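Local coordinates for protein alcohol dehydrogenase (Escherichia coli, PDB 5VM2) that is an oxidoreductase of unknown substrate specificity that binds zinc, is involved in membrane biogenesis and probably uses NAD(H) or NADP(H), at residues A19-P24 / E28-V33; H65-T70 / R122-H127; N120-G123 / Y128-H131; R322-A327 / G341-S346. All coordinates share one frame; numbering follows the deposited sequence.

Interaction 1. Residues A19-P24 / E28-V33; sequences AEIPVP and EVLIKV
With chi1 at 172°, Leu30 points CG away from its backbone N, and chi2 of 81° then carries CD1 to Pro22, while CB stays against CG of the Pro24 ring. In Glu28, chi1 of -57° sets CG opposite the carbonyl carbon, and the extended chain beyond it carries the carboxylate along Pro24 toward Val23. Pro24 meets Leu30 through its ring, CG lying 3.6 Å from Leu30 CB. At the other end of the leucine CD1 lies against Pro22, 3.5 Å from its carbonyl O; the apolar neighbours of Leu30 CD1 are farther, Pro22 CD at 4.2 Å and Ile21 CG2 of the same loop at 4.4 Å. The loop 19-24 joins strand 13-19 to strand 28-37, a strand of the sheet in the GroES-like part of the enzyme, and it doubles back over the start of that strand without pairing with it. Prolines suit this course, because they lack the N-H that a strand neighbour would offer and bring compact apolar rings to the sheet. The one polar link across the contact is indirect: a water donates to Val23 O at 2.8 Å and to Glu28 OE2 at 3.0 Å. The same OE2 accepts a hydrogen bond from Lys25 N, so one carboxylate oxygen links Lys25 N and, through the water, Val23 O. Pro22 and Glu28 both also touch Cys130 on the adjoining strand 128-132.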
loop_
_atom_site.group_PDB
_atom_site.type_symbol
_atom_site.label_atom_id
_atom_site.label_comp_id
_atom_site.label_asym_id
_atom_site.label_seq_id
_atom_site.Cartn_x
_atom_site.Cartn_y
_atom_site.Cartn_z
ATOM N N ALA A 19 0.155 24.511 12.385
ATOM C CA ALA A 19 -0.566 23.551 13.202
ATOM C C ALA A 19 0.126 23.448 14.548
ATOM O O ALA A 19 1.326 23.706 14.665
ATOM C CB ALA A 19 -0.636 22.173 12.540
ATOM N N GLU A 20 -0.644 23.078 15.561
ATOM C CA GLU A 20 -0.084 22.898 16.888
ATOM C C GLU A 20 0.545 21.518 17.004
ATOM O O GLU A 20 0.151 20.572 16.314
ATOM C CB GLU A 20 -1.159 23.083 17.958
ATOM C CG GLU A 20 -1.648 24.518 18.083
ATOM C CD GLU A 20 -1.668 25.000 19.515
ATOM O OE1 GLU A 20 -1.150 24.275 20.391
ATOM O OE2 GLU A 20 -2.196 26.106 19.766
ATOM N N ILE A 21 1.544 21.411 17.872
ATOM C CA ILE A 21 2.187 20.125 18.118
ATOM C C ILE A 21 1.246 19.293 18.978
ATOM O O ILE A 21 0.885 19.716 20.088
ATOM C CB ILE A 21 3.563 20.294 18.781
ATOM C CG1 ILE A 21 4.490 21.102 17.870
ATOM C CG2 ILE A 21 4.171 18.934 19.090
ATOM C CD1 ILE A 21 5.953 21.031 18.257
ATOM N N PRO A 22 0.817 18.123 18.514
ATOM C CA PRO A 22 -0.131 17.329 19.298
ATOM C C PRO A 22 0.503 16.831 20.585
ATOM O O PRO A 22 1.722 16.673 20.691
ATOM C CB PRO A 22 -0.486 16.163 18.366
ATOM C CG PRO A 22 0.064 16.534 17.016
ATOM C CD PRO A 22 1.220 17.441 17.275
ATOM N N VAL A 23 -0.343 16.597 21.577
ATOM C CA VAL A 23 0.076 16.047 22.862
ATOM C C VAL A 23 -0.295 14.570 22.878
ATOM O O VAL A 23 -1.478 14.243 22.697
ATOM C CB VAL A 23 -0.575 16.792 24.036
ATOM C CG1 VAL A 23 -0.370 16.023 25.328
ATOM C CG2 VAL A 23 -0.002 18.193 24.145
ATOM N N PRO A 24 0.655 13.660 23.084
ATOM C CA PRO A 24 0.318 12.232 23.056
ATOM C C PRO A 24 -0.569 11.865 24.235
ATOM O O PRO A 24 -0.310 12.263 25.373
ATOM C CB PRO A 24 1.683 11.533 23.139
ATOM C CG PRO A 24 2.720 12.625 23.241
ATOM C CD PRO A 24 2.025 13.900 23.565
ATOM N N GLU A 28 0.059 6.667 23.620
ATOM C CA GLU A 28 0.505 7.072 22.299
ATOM C C GLU A 28 1.968 7.494 22.311
ATOM O O GLU A 28 2.542 7.825 23.353
ATOM C CB GLU A 28 -0.355 8.222 21.764
ATOM C CG GLU A 28 -1.842 7.908 21.713
ATOM C CD GLU A 28 -2.666 9.051 21.148
ATOM O OE1 GLU A 28 -3.744 8.780 20.579
ATOM O OE2 GLU A 28 -2.245 10.220 21.280
ATOM N N VAL A 29 2.565 7.470 21.123
ATOM C CA VAL A 29 3.882 8.040 20.884
ATOM C C VAL A 29 3.697 9.333 20.106
ATOM O O VAL A 29 2.731 9.498 19.353
ATOM C CB VAL A 29 4.813 7.075 20.113
ATOM C CG1 VAL A 29 5.078 5.816 20.923
ATOM C CG2 VAL A 29 4.214 6.726 18.758
ATOM N N LEU A 30 4.625 10.261 20.303
ATOM C CA LEU A 30 4.733 11.452 19.472
ATOM C C LEU A 30 5.966 11.295 18.596
ATOM O O LEU A 30 7.085 11.179 19.109
ATOM C CB LEU A 30 4.829 12.724 20.316
ATOM C CG LEU A 30 5.134 13.997 19.517
ATOM C CD1 LEU A 30 3.872 14.549 18.863
ATOM C CD2 LEU A 30 5.802 15.053 20.391
ATOM N N ILE A 31 5.765 11.290 17.283
ATOM C CA ILE A 31 6.760 11.006 16.258
ATOM C C ILE A 31 7.055 12.274 15.469
ATOM O O ILE A 31 6.167 13.101 15.234
ATOM C CB ILE A 31 6.300 9.864 15.325
ATOM C CG1 ILE A 31 5.110 10.298 14.471
ATOM C CG2 ILE A 31 5.939 8.622 16.136
ATOM C CD1 ILE A 31 5.479 11.240 13.356
ATOM N N LYS A 32 8.310 12.525 15.121
ATOM C CA LYS A 32 8.655 13.531 14.126
ATOM C C LYS A 32 8.695 12.838 12.769
ATOM O O LYS A 32 9.565 11.996 12.525
ATOM C CB LYS A 32 9.993 14.183 14.461
ATOM C CG LYS A 32 10.308 15.427 13.653
ATOM C CD LYS A 32 11.547 16.128 14.192
ATOM C CE LYS A 32 11.662 17.545 13.654
ATOM N NZ LYS A 32 11.787 17.562 12.169
ATOM N N VAL A 33 7.743 13.173 11.897
ATOM C CA VAL A 33 7.647 12.509 10.601
ATOM C C VAL A 33 8.858 12.869 9.753
ATOM O O VAL A 33 9.263 14.037 9.680
ATOM C CB VAL A 33 6.346 12.893 9.883
ATOM C CG1 VAL A 33 6.081 11.936 8.734
ATOM C CG2 VAL A 33 5.182 12.889 10.849
HETATM O O HOH W 1 -2.911 13.064 20.661
#

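Interaction 2. Residues H65-T70 / R122-H127; sequences HECAGT and RGALTH. With MG (magnesium ion), chain C.
Cys67 and Ala124 make the apolar part of this buried contact. The methyl of Ala124 touches both atoms of the cysteine side chain, CB standing 3.7 Å from Cys67 SG and 3.8 Å from Cys67 CB. Chi1 of 65° lodges SG between the cysteine's own N and carbonyl carbon, and a residue as small as alanine fits against it. The same methyl also lies 4.0 Å from His65 N. Val36 of strand 28-37 packs against both Cys67 and Ala124. Backbone bonding sets the loop's shape: an inverse gamma turn centred on Leu125 closes with a weak bond from Thr126 N to Ala124 O, and Ala124 is further tied to Gly64 by a backbone hydrogen bond. Metal bonds occupy the start of segment 65-70, next to the apolar contact, where a magnesium ion is held by His65 NE2 at 2.4 Å, Glu66 OE1 at 2.3 Å, a water and Glu152. In zinc-containing relatives of this medium-chain dehydrogenase family, a comparable His-Glu pair lies at the catalytic metal site. Second-shell partners probably help orient the ligands: Glu66 OE2 forms a salt bridge with Lys340, and His65 ND1 has a weak hydrogen bond with Asp42. Among flat-group contacts, Glu66 CG sits 3.3 Å above one face of the His65 imidazole, displaced toward its rim, and the metal-bound water lies at the ring's edge, in its plane.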
loop_
_atom_site.group_PDB
_atom_site.type_symbol
_atom_site.label_atom_id
_atom_site.label_comp_id
_atom_site.label_asym_id
_atom_site.label_seq_id
_atom_site.Cartn_x
_atom_site.Cartn_y
_atom_site.Cartn_z
ATOM N N HIS A 65 -0.767 8.554 4.387
ATOM C CA HIS A 65 -0.947 7.485 5.365
ATOM C C HIS A 65 0.261 6.575 5.527
ATOM O O HIS A 65 0.380 5.935 6.578
ATOM C CB HIS A 65 -2.177 6.635 5.013
ATOM C CG HIS A 65 -2.049 5.861 3.737
ATOM N ND1 HIS A 65 -2.419 6.376 2.512
ATOM C CD2 HIS A 65 -1.615 4.601 3.498
ATOM C CE1 HIS A 65 -2.208 5.471 1.574
ATOM N NE2 HIS A 65 -1.721 4.384 2.145
ATOM N N GLU A 66 1.160 6.490 4.549
ATOM C CA GLU A 66 2.402 5.741 4.686
ATOM C C GLU A 66 3.470 6.681 5.232
ATOM O O GLU A 66 3.810 7.671 4.580
ATOM C CB GLU A 66 2.834 5.162 3.337
ATOM C CG GLU A 66 1.691 4.938 2.354
ATOM C CD GLU A 66 2.163 4.474 0.980
ATOM O OE1 GLU A 66 1.463 3.657 0.351
ATOM O OE2 GLU A 66 3.232 4.930 0.518
ATOM N N CYS A 67 3.995 6.388 6.421
ATOM C CA CYS A 67 4.994 7.282 6.993
ATOM C C CYS A 67 5.813 6.563 8.058
ATOM O O CYS A 67 5.481 5.461 8.504
ATOM C CB CYS A 67 4.346 8.545 7.570
ATOM S SG CYS A 67 3.259 8.244 8.964
ATOM N N ALA A 68 6.905 7.217 8.447
ATOM C CA ALA A 68 7.820 6.726 9.466
ATOM C C ALA A 68 8.603 7.916 10.002
ATOM O O ALA A 68 8.625 8.989 9.395
ATOM C CB ALA A 68 8.766 5.655 8.914
ATOM N N GLY A 69 9.243 7.716 11.148
ATOM C CA GLY A 69 9.988 8.794 11.764
ATOM C C GLY A 69 10.631 8.402 13.074
ATOM O O GLY A 69 10.902 7.222 13.308
ATOM N N THR A 70 10.868 9.383 13.940
ATOM C CA THR A 70 11.559 9.179 15.205
ATOM C C THR A 70 10.673 9.634 16.354
ATOM O O THR A 70 10.063 10.706 16.291
ATOM C CB THR A 70 12.889 9.942 15.240
ATOM O OG1 THR A 70 13.670 9.588 14.093
ATOM C CG2 THR A 70 13.670 9.596 16.493
ATOM N N ARG A 122 -6.892 13.163 9.418
ATOM C CA ARG A 122 -5.535 13.441 9.872
ATOM C C ARG A 122 -4.537 12.917 8.848
ATOM O O ARG A 122 -4.480 11.710 8.595
ATOM C CB ARG A 122 -5.274 12.785 11.222
ATOM C CG ARG A 122 -6.131 13.258 12.376
ATOM C CD ARG A 122 -5.968 12.317 13.578
ATOM N NE ARG A 122 -4.564 12.085 13.931
ATOM C CZ ARG A 122 -3.866 11.003 13.589
ATOM N NH1 ARG A 122 -4.430 10.041 12.869
ATOM N NH2 ARG A 122 -2.596 10.888 13.957
ATOM N N GLY A 123 -3.739 13.812 8.273
ATOM C CA GLY A 123 -2.760 13.419 7.280
ATOM C C GLY A 123 -1.387 13.163 7.878
ATOM O O GLY A 123 -1.005 13.754 8.884
ATOM N N ALA A 124 -0.644 12.255 7.238
ATOM C CA ALA A 124 0.736 12.011 7.639
ATOM C C ALA A 124 1.662 13.140 7.211
ATOM O O ALA A 124 2.767 13.262 7.750
ATOM C CB ALA A 124 1.226 10.683 7.062
ATOM N N LEU A 125 1.236 13.966 6.253
ATOM C CA LEU A 125 2.017 15.114 5.794
ATOM C C LEU A 125 1.959 16.205 6.860
ATOM O O LEU A 125 1.157 17.142 6.806
ATOM C CB LEU A 125 1.502 15.610 4.448
ATOM C CG LEU A 125 1.733 14.633 3.293
ATOM C CD1 LEU A 125 0.954 15.053 2.055
ATOM C CD2 LEU A 125 3.216 14.528 2.984
ATOM N N THR A 126 2.829 16.062 7.855
ATOM C CA THR A 126 2.966 17.015 8.947
ATOM C C THR A 126 4.302 16.737 9.614
ATOM O O THR A 126 4.893 15.671 9.425
ATOM C CB THR A 126 1.810 16.903 9.952
ATOM O OG1 THR A 126 1.986 17.855 11.014
ATOM C CG2 THR A 126 1.746 15.503 10.534
ATOM N N HIS A 127 4.790 17.714 10.381
ATOM C CA HIS A 127 6.067 17.515 11.057
ATOM C C HIS A 127 5.928 16.617 12.279
ATOM O O HIS A 127 6.854 15.860 12.590
ATOM C CB HIS A 127 6.678 18.860 11.462
ATOM C CG HIS A 127 7.241 19.638 10.314
ATOM N ND1 HIS A 127 8.385 19.257 9.646
ATOM C CD2 HIS A 127 6.820 20.779 9.718
ATOM C CE1 HIS A 127 8.641 20.126 8.684
ATOM N NE2 HIS A 127 7.708 21.060 8.707
HETATM MG MG MG C . -0.412 2.692 1.164
HETATM O O HOH W 2 -1.077 1.463 -0.137
#

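Interaction 3. Residues N120-G123 / Y128-H131; sequences NYRG and YLCH
The guanidinium of Arg122 is the flat group that reaches strand 128-131, and it approaches Cys130 and Leu129 at a slant. At its edge, in the plane, lies a water that accepts from Arg122 NH2 over a rather long 3.3 Å and from Cys130 N at 2.9 Å, bridging side chain and strand. The carbonyl O of Cys130 stands obliquely to the plane, only 2.9 Å from Arg122 NH2, yet the angle is too poor for a hydrogen bond, and the attraction is probably mostly electrostatic. Leu129 CB, also oblique, is 4.4 Å from Arg122 NH2. The side chain gets there by leaving the backbone with CG opposite its carbonyl carbon (chi1 -63°) and then bending at chi3 (51°), which folds the guanidinium back toward the strand. Strand 128-132 pairs antiparallel with strand 28-37 in the mixed sheet of the GroES-like fold. Leu129 and His131 give their backbone bonds to Ile31 and Val29 there, leaving the N-H and C=O of Cys130 turned to the other side. A long, multiply donating residue such as arginine is suited to span the gap from the preceding loop to that edge. Gly123, having no side chain, contributes its carbonyl, whose O lies 4.5 Å from Leu129 CD2. His131 ND1 is 4.9 Å from Arg122 NH2, so the arginine might modestly disfavour a positive charge on the imidazole, whose NE2 is bonded to Glu90 O. Met115 packs against Arg122 from the same long loop.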
loop_
_atom_site.group_PDB
_atom_site.type_symbol
_atom_site.label_atom_id
_atom_site.label_comp_id
_atom_site.label_asym_id
_atom_site.label_seq_id
_atom_site.Cartn_x
_atom_site.Cartn_y
_atom_site.Cartn_z
ATOM N N ASN A 120 -11.773 11.923 10.677
ATOM C CA ASN A 120 -10.825 12.888 11.221
ATOM C C ASN A 120 -9.914 13.508 10.176
ATOM O O ASN A 120 -9.567 14.685 10.295
ATOM C CB ASN A 120 -9.979 12.204 12.300
ATOM C CG ASN A 120 -10.823 11.382 13.267
ATOM O OD1 ASN A 120 -11.883 11.821 13.711
ATOM N ND2 ASN A 120 -10.364 10.170 13.576
ATOM N N TYR A 121 -9.631 12.842 9.054
ATOM C CA TYR A 121 -8.834 13.404 7.961
ATOM C C TYR A 121 -7.453 13.856 8.429
ATOM O O TYR A 121 -6.900 14.832 7.910
ATOM C CB TYR A 121 -9.565 14.561 7.272
ATOM C CG TYR A 121 -10.986 14.248 6.858
ATOM C CD1 TYR A 121 -12.064 14.725 7.594
ATOM C CD2 TYR A 121 -11.251 13.480 5.730
ATOM C CE1 TYR A 121 -13.366 14.446 7.218
ATOM C CE2 TYR A 121 -12.548 13.194 5.347
ATOM C CZ TYR A 121 -13.603 13.684 6.091
ATOM O OH TYR A 121 -14.898 13.400 5.722
ATOM N N ARG A 122 -6.892 13.163 9.418
ATOM C CA ARG A 122 -5.535 13.441 9.872
ATOM C C ARG A 122 -4.537 12.917 8.848
ATOM O O ARG A 122 -4.480 11.710 8.595
ATOM C CB ARG A 122 -5.274 12.785 11.222
ATOM C CG ARG A 122 -6.131 13.258 12.376
ATOM C CD ARG A 122 -5.968 12.317 13.578
ATOM N NE ARG A 122 -4.564 12.085 13.931
ATOM C CZ ARG A 122 -3.866 11.003 13.589
ATOM N NH1 ARG A 122 -4.430 10.041 12.869
ATOM N NH2 ARG A 122 -2.596 10.888 13.957
ATOM N N GLY A 123 -3.739 13.812 8.273
ATOM C CA GLY A 123 -2.760 13.419 7.280
ATOM C C GLY A 123 -1.387 13.163 7.878
ATOM O O GLY A 123 -1.005 13.754 8.884
ATOM N N TYR A 128 4.787 16.670 12.963
ATOM C CA TYR A 128 4.581 15.950 14.210
ATOM C C TYR A 128 3.192 15.334 14.219
ATOM O O TYR A 128 2.211 15.997 13.871
ATOM C CB TYR A 128 4.734 16.879 15.425
ATOM C CG TYR A 128 6.128 17.432 15.613
ATOM C CD1 TYR A 128 7.081 16.727 16.336
ATOM C CD2 TYR A 128 6.494 18.652 15.061
ATOM C CE1 TYR A 128 8.363 17.226 16.508
ATOM C CE2 TYR A 128 7.776 19.159 15.226
ATOM C CZ TYR A 128 8.704 18.440 15.952
ATOM O OH TYR A 128 9.979 18.933 16.122
ATOM N N LEU A 129 3.112 14.070 14.631
ATOM C CA LEU A 129 1.824 13.410 14.794
ATOM C C LEU A 129 1.906 12.413 15.942
ATOM O O LEU A 129 2.991 11.989 16.350
ATOM C CB LEU A 129 1.371 12.716 13.497
ATOM C CG LEU A 129 2.162 11.555 12.885
ATOM C CD1 LEU A 129 1.832 10.214 13.542
ATOM C CD2 LEU A 129 1.889 11.474 11.391
ATOM N N CYS A 130 0.736 12.037 16.450
ATOM C CA CYS A 130 0.616 11.066 17.526
ATOM C C CYS A 130 -0.040 9.798 17.003
ATOM O O CYS A 130 -0.928 9.854 16.147
ATOM C CB CYS A 130 -0.196 11.633 18.691
ATOM S SG CYS A 130 0.595 13.037 19.499
ATOM N N HIS A 131 0.401 8.653 17.523
ATOM C CA HIS A 131 -0.134 7.374 17.093
ATOM C C HIS A 131 -0.153 6.428 18.282
ATOM O O HIS A 131 0.743 6.503 19.135
ATOM C CB HIS A 131 0.689 6.762 15.952
ATOM C CG HIS A 131 -0.089 5.816 15.092
ATOM N ND1 HIS A 131 -1.237 6.189 14.425
ATOM C CD2 HIS A 131 0.107 4.508 14.800
ATOM C CE1 HIS A 131 -1.712 5.153 13.756
ATOM N NE2 HIS A 131 -0.914 4.121 13.965
HETATM O O HOH W 3 -1.665 13.506 15.659
#

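Interaction 4. Residues R322-A327 / G341-S346; sequences RDVQQA and GVIKIS
Ile343 sets the end of its side chain against two residues of the helix, Val324 and Ala327. Its CD1 lies 4.1 Å from Val324 CG2 and the same 4.1 Å from Ala327 CB, while its CG1 is also 4.1 Å from Ala327 CB. All three contacts are apolar and relaxed, with no hydrogen bond between the segments. Each residue type fits its place: a branched valine offers one methyl to the isoleucine tip, and the small alanine lets helix and strand come near each other. The isoleucine reaches the helix because CG1 is set opposite the carbonyl carbon (chi1 -64°) and CD1 continues outward in an extended chain (chi2 163°). Val324 turns CG2 to the strand by placing it anti to the backbone N. What positions the two helical residues is their spacing of three, which brings both onto one face of the first turn. That turn is closed by the backbone bond from Ala327 N to Asp323 O, 3.2 Å long; Asp323 occupies the N-cap position, although its side chain makes no capping bond. Leu125 and Ile38 complete the surroundings of Ile343, and Ala327 packs on Tyr319. The contact joins helix 324-333 to the last strand of a beta-alpha-beta unit: strand 340-344 runs parallel to strand 315-320 on one side, antiparallel to strand 28-37 on the other, with the helix against the sheet face that carries Ile343.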
loop_
_atom_site.group_PDB
_atom_site.type_symbol
_atom_site.label_atom_id
_atom_site.label_comp_id
_atom_site.label_asym_id
_atom_site.label_seq_id
_atom_site.Cartn_x
_atom_site.Cartn_y
_atom_site.Cartn_z
ATOM N N ARG A 322 8.200 21.002 1.404
ATOM C CA ARG A 322 7.640 22.280 0.972
ATOM C C ARG A 322 7.273 22.271 -0.508
ATOM O O ARG A 322 6.421 23.060 -0.932
ATOM C CB ARG A 322 8.621 23.423 1.266
ATOM C CG ARG A 322 8.182 24.784 0.715
ATOM C CD ARG A 322 9.201 25.882 1.013
ATOM N NE ARG A 322 9.360 26.804 -0.112
ATOM C CZ ARG A 322 10.043 27.944 -0.056
ATOM N NH1 ARG A 322 10.629 28.313 1.074
ATOM N NH2 ARG A 322 10.135 28.720 -1.128
ATOM N N ASP A 323 7.766 21.308 -1.292
ATOM C CA ASP A 323 7.366 21.136 -2.684
ATOM C C ASP A 323 6.200 20.167 -2.844
ATOM O O ASP A 323 6.103 19.492 -3.877
ATOM C CB ASP A 323 8.559 20.662 -3.515
ATOM C CG ASP A 323 9.715 21.643 -3.488
ATOM O OD1 ASP A 323 9.469 22.861 -3.607
ATOM O OD2 ASP A 323 10.872 21.194 -3.343
ATOM N N VAL A 324 5.303 20.093 -1.856
ATOM C CA VAL A 324 4.300 19.029 -1.897
ATOM C C VAL A 324 3.347 19.217 -3.071
ATOM O O VAL A 324 2.880 18.241 -3.670
ATOM C CB VAL A 324 3.544 18.954 -0.555
ATOM C CG1 VAL A 324 2.919 20.298 -0.208
ATOM C CG2 VAL A 324 2.479 17.864 -0.597
ATOM N N GLN A 325 3.119 20.453 -3.521
ATOM C CA GLN A 325 2.209 20.685 -4.640
ATOM C C GLN A 325 2.708 20.004 -5.908
ATOM O O GLN A 325 1.963 19.269 -6.566
ATOM C CB GLN A 325 2.039 22.188 -4.867
ATOM C CG GLN A 325 1.050 22.574 -5.971
ATOM C CD GLN A 325 -0.327 21.952 -5.803
ATOM O OE1 GLN A 325 -0.769 21.692 -4.686
ATOM N NE2 GLN A 325 -1.006 21.703 -6.913
ATOM N N GLN A 326 3.969 20.256 -6.272
ATOM C CA GLN A 326 4.557 19.594 -7.431
ATOM C C GLN A 326 4.535 18.081 -7.265
ATOM O O GLN A 326 4.243 17.349 -8.220
ATOM C CB GLN A 326 5.985 20.093 -7.645
ATOM C CG GLN A 326 6.894 19.096 -8.343
ATOM C CD GLN A 326 8.234 19.693 -8.711
ATOM O OE1 GLN A 326 8.674 20.678 -8.116
ATOM N NE2 GLN A 326 8.892 19.102 -9.702
ATOM N N ALA A 327 4.826 17.597 -6.053
ATOM C CA ALA A 327 4.787 16.163 -5.779
ATOM C C ALA A 327 3.463 15.547 -6.208
ATOM O O ALA A 327 3.437 14.458 -6.795
ATOM C CB ALA A 327 5.037 15.905 -4.292
ATOM N N GLY A 341 6.821 7.359 -5.446
ATOM C CA GLY A 341 7.318 8.637 -4.985
ATOM C C GLY A 341 7.127 8.757 -3.485
ATOM O O GLY A 341 6.183 8.209 -2.919
ATOM N N VAL A 342 8.053 9.463 -2.838
ATOM C CA VAL A 342 7.952 9.757 -1.416
ATOM C C VAL A 342 8.229 11.237 -1.212
ATOM O O VAL A 342 8.825 11.906 -2.059
ATOM C CB VAL A 342 8.913 8.908 -0.553
ATOM C CG1 VAL A 342 8.722 7.420 -0.834
ATOM C CG2 VAL A 342 10.351 9.322 -0.788
ATOM N N ILE A 343 7.777 11.744 -0.071
ATOM C CA ILE A 343 7.977 13.134 0.310
ATOM C C ILE A 343 8.846 13.151 1.557
ATOM O O ILE A 343 8.517 12.507 2.562
ATOM C CB ILE A 343 6.645 13.862 0.546
ATOM C CG1 ILE A 343 5.850 13.937 -0.759
ATOM C CG2 ILE A 343 6.896 15.254 1.092
ATOM C CD1 ILE A 343 4.393 14.256 -0.579
ATOM N N LYS A 344 9.966 13.866 1.483
ATOM C CA LYS A 344 10.908 13.986 2.586
ATOM C C LYS A 344 10.508 15.173 3.453
ATOM O O LYS A 344 10.403 16.302 2.960
ATOM C CB LYS A 344 12.332 14.158 2.060
ATOM C CG LYS A 344 13.395 14.189 3.144
ATOM C CD LYS A 344 14.775 14.420 2.550
ATOM C CE LYS A 344 15.851 13.737 3.375
ATOM N NZ LYS A 344 15.700 13.998 4.831
ATOM N N ILE A 345 10.269 14.927 4.739
ATOM C CA ILE A 345 9.910 16.001 5.656
ATOM C C ILE A 345 11.072 16.280 6.598
ATOM O O ILE A 345 11.191 15.666 7.664
ATOM C CB ILE A 345 8.629 15.674 6.441
ATOM C CG1 ILE A 345 7.478 15.383 5.481
ATOM C CG2 ILE A 345 8.261 16.830 7.357
ATOM C CD1 ILE A 345 6.256 14.835 6.162
ATOM N N SER A 346 11.947 17.188 6.193
ATOM C CA SER A 346 12.927 17.794 7.077
ATOM C C SER A 346 12.456 19.196 7.439
ATOM O O SER A 346 11.520 19.735 6.845
ATOM C CB SER A 346 14.305 17.839 6.410
ATOM O OG SER A 346 14.230 18.461 5.137
#

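From the N terminus, interaction 1 closes the short turn into strand 28-37, which pairs with strands 67-74, 128-132 and 340-344 of the later contacts. Interaction 2 then closes a loop of more than fifty residues, bringing 122-127 back to strand 67-74 beside the magnesium ion. Interaction 3 begins on the stretch where interaction 2 ends, sharing Arg122 and Gly123, and it leads into strand 128-132, where Leu129 O lies 3.0 Å from Ile31 N of interaction 1, a probable hydrogen bond. Interaction 4 comes last, separate in sequence, closing a beta-alpha-beta unit near the C terminus. Its strand joins the same sheet, and Ile343 CD1 packs 3.8 Å from Leu125 CD2 of interaction 2.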